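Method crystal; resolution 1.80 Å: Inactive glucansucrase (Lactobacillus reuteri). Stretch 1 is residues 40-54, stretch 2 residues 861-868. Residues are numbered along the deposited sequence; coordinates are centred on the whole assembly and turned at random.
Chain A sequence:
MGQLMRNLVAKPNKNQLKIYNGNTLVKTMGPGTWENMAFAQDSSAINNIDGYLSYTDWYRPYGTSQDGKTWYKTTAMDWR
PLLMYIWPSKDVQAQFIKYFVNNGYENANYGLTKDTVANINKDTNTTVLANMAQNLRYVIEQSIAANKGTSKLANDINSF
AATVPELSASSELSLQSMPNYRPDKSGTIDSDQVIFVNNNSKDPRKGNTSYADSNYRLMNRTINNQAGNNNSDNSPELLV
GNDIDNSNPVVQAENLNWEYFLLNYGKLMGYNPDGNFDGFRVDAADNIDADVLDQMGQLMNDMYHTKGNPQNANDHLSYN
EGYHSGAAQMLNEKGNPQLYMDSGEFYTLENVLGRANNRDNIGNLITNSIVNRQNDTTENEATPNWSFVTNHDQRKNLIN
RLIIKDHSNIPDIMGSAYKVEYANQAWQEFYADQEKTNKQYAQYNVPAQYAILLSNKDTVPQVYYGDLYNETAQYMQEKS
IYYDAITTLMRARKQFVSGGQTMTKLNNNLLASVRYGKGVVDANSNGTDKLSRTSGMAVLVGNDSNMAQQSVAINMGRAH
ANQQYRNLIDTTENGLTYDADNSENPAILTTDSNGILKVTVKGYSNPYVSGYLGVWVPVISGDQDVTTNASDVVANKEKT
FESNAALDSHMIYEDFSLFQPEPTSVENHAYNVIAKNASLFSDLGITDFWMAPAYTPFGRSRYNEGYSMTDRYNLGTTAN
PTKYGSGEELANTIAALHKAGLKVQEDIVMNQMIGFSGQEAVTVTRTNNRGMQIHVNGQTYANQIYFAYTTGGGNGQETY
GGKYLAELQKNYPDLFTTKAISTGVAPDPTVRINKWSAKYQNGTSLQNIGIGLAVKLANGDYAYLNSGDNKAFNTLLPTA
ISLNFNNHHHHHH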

# COMPACT_ATOMS: atom_id res chain seq x y z
N ALA A 40 -28.87 -4.64 -35.26
CA ALA A 40 -28.78 -3.20 -35.49
C ALA A 40 -27.33 -2.75 -35.28
O ALA A 40 -26.59 -3.37 -34.52
CB ALA A 40 -29.70 -2.45 -34.54
N GLN A 41 -26.94 -1.66 -35.93
CA GLN A 41 -25.59 -1.13 -35.81
C GLN A 41 -25.51 -0.05 -34.73
O GLN A 41 -25.20 1.12 -35.01
CB GLN A 41 -25.08 -0.63 -37.16
CG GLN A 41 -25.03 -1.71 -38.22
CD GLN A 41 -24.07 -1.36 -39.36
OE1 GLN A 41 -23.77 -0.18 -39.60
NE2 GLN A 41 -23.57 -2.39 -40.05
N ASP A 42 -25.75 -0.45 -33.49
CA ASP A 42 -25.60 0.45 -32.33
C ASP A 42 -25.48 -0.39 -31.05
O ASP A 42 -25.53 -1.62 -31.09
CB ASP A 42 -26.78 1.44 -32.26
CG ASP A 42 -28.14 0.75 -32.17
OD1 ASP A 42 -28.31 -0.15 -31.33
OD2 ASP A 42 -29.07 1.14 -32.91
N SER A 43 -25.34 0.29 -29.92
CA SER A 43 -25.14 -0.38 -28.64
C SER A 43 -26.30 -1.24 -28.15
O SER A 43 -26.11 -2.10 -27.29
CB SER A 43 -24.76 0.66 -27.57
OG SER A 43 -23.55 1.30 -27.94
N SER A 44 -27.50 -1.03 -28.71
CA SER A 44 -28.64 -1.88 -28.39
C SER A 44 -28.49 -3.32 -28.90
O SER A 44 -29.20 -4.20 -28.42
CB SER A 44 -29.96 -1.28 -28.92
OG SER A 44 -30.10 -1.48 -30.32
N ALA A 45 -27.62 -3.54 -29.90
CA ALA A 45 -27.37 -4.90 -30.40
C ALA A 45 -25.90 -5.34 -30.48
O ALA A 45 -25.64 -6.50 -30.80
CB ALA A 45 -28.03 -5.06 -31.76
N ILE A 46 -24.96 -4.45 -30.18
CA ILE A 46 -23.53 -4.78 -30.25
C ILE A 46 -22.79 -4.21 -29.03
O ILE A 46 -22.68 -3.00 -28.90
CB ILE A 46 -22.87 -4.25 -31.55
CG1 ILE A 46 -23.61 -4.72 -32.83
CG2 ILE A 46 -21.40 -4.66 -31.61
CD1 ILE A 46 -23.12 -4.06 -34.10
N ASN A 47 -22.29 -5.08 -28.15
CA ASN A 47 -21.41 -4.62 -27.05
C ASN A 47 -20.20 -3.91 -27.67
O ASN A 47 -19.64 -4.38 -28.67
CB ASN A 47 -20.91 -5.78 -26.17
CG ASN A 47 -21.97 -6.37 -25.19
OD1 ASN A 47 -21.77 -7.48 -24.66
ND2 ASN A 47 -23.07 -5.66 -24.95
N ASN A 48 -19.82 -2.78 -27.09
CA ASN A 48 -18.62 -2.09 -27.51
C ASN A 48 -18.04 -1.27 -26.35
O ASN A 48 -18.73 -0.99 -25.36
CB ASN A 48 -18.92 -1.20 -28.71
CG ASN A 48 -19.79 -0.02 -28.34
OD1 ASN A 48 -19.30 1.09 -28.14
ND2 ASN A 48 -21.08 -0.28 -28.16
N ILE A 49 -16.79 -0.89 -26.51
CA ILE A 49 -16.03 -0.16 -25.48
C ILE A 49 -15.47 1.07 -26.17
O ILE A 49 -14.56 0.96 -26.98
CB ILE A 49 -14.91 -1.03 -24.87
CG1 ILE A 49 -15.50 -2.34 -24.32
CG2 ILE A 49 -14.19 -0.26 -23.76
CD1 ILE A 49 -14.48 -3.35 -23.83
N ASP A 50 -16.08 2.22 -25.92
CA ASP A 50 -15.79 3.46 -26.64
C ASP A 50 -15.74 3.30 -28.18
O ASP A 50 -14.86 3.85 -28.84
CB ASP A 50 -14.48 4.07 -26.12
CG ASP A 50 -14.50 4.31 -24.62
OD1 ASP A 50 -15.32 5.13 -24.17
OD2 ASP A 50 -13.72 3.67 -23.89
N GLY A 51 -16.67 2.52 -28.73
CA GLY A 51 -16.75 2.25 -30.19
C GLY A 51 -16.03 0.98 -30.66
O GLY A 51 -16.38 0.43 -31.72
N TYR A 52 -15.05 0.51 -29.90
CA TYR A 52 -14.24 -0.64 -30.28
C TYR A 52 -14.92 -1.93 -29.84
O TYR A 52 -15.73 -1.92 -28.92
CB TYR A 52 -12.81 -0.51 -29.69
CG TYR A 52 -12.14 0.74 -30.19
CD1 TYR A 52 -11.55 0.77 -31.46
CD2 TYR A 52 -12.20 1.93 -29.46
CE1 TYR A 52 -10.99 1.93 -31.96
CE2 TYR A 52 -11.64 3.10 -29.95
CZ TYR A 52 -11.03 3.10 -31.20
OH TYR A 52 -10.48 4.25 -31.70
N LEU A 53 -14.57 -3.03 -30.50
CA LEU A 53 -15.13 -4.36 -30.20
C LEU A 53 -14.11 -5.24 -29.48
O LEU A 53 -12.92 -5.18 -29.79
CB LEU A 53 -15.57 -5.06 -31.48
CG LEU A 53 -16.71 -4.45 -32.31
CD1 LEU A 53 -17.24 -5.49 -33.28
CD2 LEU A 53 -17.85 -3.81 -31.52
N SER A 54 -14.59 -6.07 -28.56
CA SER A 54 -13.79 -7.08 -27.89
C SER A 54 -14.21 -8.48 -28.33
O SER A 54 -15.40 -8.78 -28.36
CB SER A 54 -13.97 -6.96 -26.37
OG SER A 54 -13.35 -8.04 -25.71
N ASP A 861 -7.19 -2.89 -39.81
CA ASP A 861 -7.98 -1.77 -39.27
C ASP A 861 -8.74 -2.20 -38.02
O ASP A 861 -9.28 -3.31 -37.97
CB ASP A 861 -9.01 -1.28 -40.28
CG ASP A 861 -8.39 -0.61 -41.50
OD1 ASP A 861 -7.17 -0.36 -41.52
OD2 ASP A 861 -9.16 -0.31 -42.44
N TYR A 862 -8.79 -1.32 -37.01
CA TYR A 862 -9.66 -1.54 -35.86
C TYR A 862 -11.13 -1.52 -36.29
O TYR A 862 -11.54 -0.64 -37.06
CB TYR A 862 -9.44 -0.48 -34.78
CG TYR A 862 -8.22 -0.73 -33.92
CD1 TYR A 862 -8.24 -1.72 -32.92
CD2 TYR A 862 -7.05 -0.00 -34.09
CE1 TYR A 862 -7.12 -1.96 -32.13
CE2 TYR A 862 -5.92 -0.24 -33.30
CZ TYR A 862 -5.96 -1.22 -32.32
OH TYR A 862 -4.85 -1.45 -31.54
N ALA A 863 -11.90 -2.50 -35.82
CA ALA A 863 -13.34 -2.46 -35.97
C ALA A 863 -13.86 -1.28 -35.15
O ALA A 863 -13.26 -0.91 -34.13
CB ALA A 863 -13.97 -3.76 -35.49
N TYR A 864 -14.94 -0.67 -35.62
CA TYR A 864 -15.48 0.50 -34.92
C TYR A 864 -16.96 0.63 -35.16
O TYR A 864 -17.43 0.39 -36.27
CB TYR A 864 -14.75 1.78 -35.36
CG TYR A 864 -14.97 2.97 -34.46
CD1 TYR A 864 -14.20 3.17 -33.32
CD2 TYR A 864 -15.95 3.91 -34.76
CE1 TYR A 864 -14.41 4.27 -32.49
CE2 TYR A 864 -16.17 5.01 -33.94
CZ TYR A 864 -15.39 5.19 -32.81
OH TYR A 864 -15.62 6.30 -32.00
N LEU A 865 -17.68 1.01 -34.11
CA LEU A 865 -19.10 1.23 -34.18
C LEU A 865 -19.37 2.70 -33.91
O LEU A 865 -19.24 3.17 -32.78
CB LEU A 865 -19.82 0.35 -33.17
CG LEU A 865 -21.34 0.42 -33.20
CD1 LEU A 865 -21.88 -0.03 -34.56
CD2 LEU A 865 -21.91 -0.43 -32.07
N ASN A 866 -19.71 3.42 -34.97
CA ASN A 866 -20.09 4.82 -34.87
C ASN A 866 -21.54 4.87 -34.43
O ASN A 866 -22.44 4.55 -35.20
CB ASN A 866 -19.91 5.52 -36.23
CG ASN A 866 -20.16 7.02 -36.17
OD1 ASN A 866 -21.20 7.47 -35.69
ND2 ASN A 866 -19.22 7.79 -36.68
N SER A 867 -21.76 5.22 -33.17
CA SER A 867 -23.10 5.41 -32.63
C SER A 867 -22.99 6.20 -31.33
O SER A 867 -21.95 6.14 -30.66
CB SER A 867 -23.82 4.05 -32.39
OG SER A 867 -23.31 3.37 -31.26
N GLY A 868 -24.03 6.93 -30.98
CA GLY A 868 -24.00 7.80 -29.80
C GLY A 868 -22.84 8.79 -29.85
O GLY A 868 -22.63 9.44 -30.87
O HOH W 1 -25.06 3.96 -28.99
O HOH W 2 -14.27 6.49 -29.44
O HOH W 3 -12.26 -2.95 -32.20

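Two loop segments of one chain, at least 810 residues apart in sequence wherever they touch, pack together and bury 548 Å² between them, counting both sides. Neither forms a regular helix or strand. Their backbones approach most closely at Gly51 and Leu865, with CA atoms 4.7 Å apart, and are joined there by a single direct hydrogen bond, from Leu865 N to Gly51 O (2.8 Å, 150° at the hydrogen). The same carbonyl receives a CA-H...O contact from Tyr864, whose CA lies 3.3 Å from Gly51 O.

Gly51 occupies a type I' turn running from Ile49 to Tyr52, closed by backbone hydrogen bonds in both directions: Tyr52 N to Ile49 O (3.0 Å) and Ile49 N to Tyr52 O (2.8 Å). Asn48 steadies the turn from the side, its OD1 accepting from Gly51 N at 3.1 Å. Glycine suits this position on two counts. At phi 94° and psi -23° a CB on Gly51 would be jammed against the preceding carbonyl oxygen, and it would also stand 2.5 Å from Tyr864 CE1. Gly51 CA instead sits over the face of the Tyr864 ring, 4.2 Å from its centroid, in a CH-pi contact.

Three tyrosines continue the packing. Tyr864 turns its edge toward the face of Tyr52, with centroids 5.1 Å apart, planes at 77° and Tyr52 CE1 3.7 Å from Tyr864 CD1. Tyr52 in turn directs its edge toward the face of Tyr862 in an offset arrangement, with centroids 5.9 Å apart and planes at 81°; its CE1 also lies 4.0 Å from Tyr862 CB. Although the CA-to-CB bond of Tyr52 points away from the other stretch, its ring therefore comes back within reach. Beyond it, Leu53 CG meets Ala863 CB at 4.3 Å.

Leu865 has the largest covered area, 125 Å². Its CA-to-CB bond points toward stretch 1; in its t,p rotamer, Leu865 CD1 lies 3.5 Å from Gln41 O, and Leu865 CD2 lies 3.7 Å from Asp42 C, 4.0 Å from Ile46 CB and 4.0 Å from Asn48 ND2. The surrounding loop is held by its own bonds. Asp42 O accepts from Ala45 N (3.1 Å) and, weakly, from Ile46 N (3.0 Å), and Asn48 ND2 donates to Ser43 OG (2.9 Å) and Ile46 O (3.2 Å). Asp42 OD1 accepts from Ser44 N at 2.9 Å and from Ser44 OG at a very short 2.4 Å.

Water extends the polar contact. Water 1 links Ser43 OG (3.2 Å) to Ser867 OG (2.9 Å), two hydroxyl oxygens 3.9 Å apart. Water 2 donates to Asp50 O (2.8 Å) and hydrogen-bonds Tyr864 OH (2.9 Å), tying the turn to the far end of that ring. Water 3 accepts from Leu53 N (2.9 Å) and lies within hydrogen-bonding distance of Ala863 O (3.0 Å), bridging the two backbones.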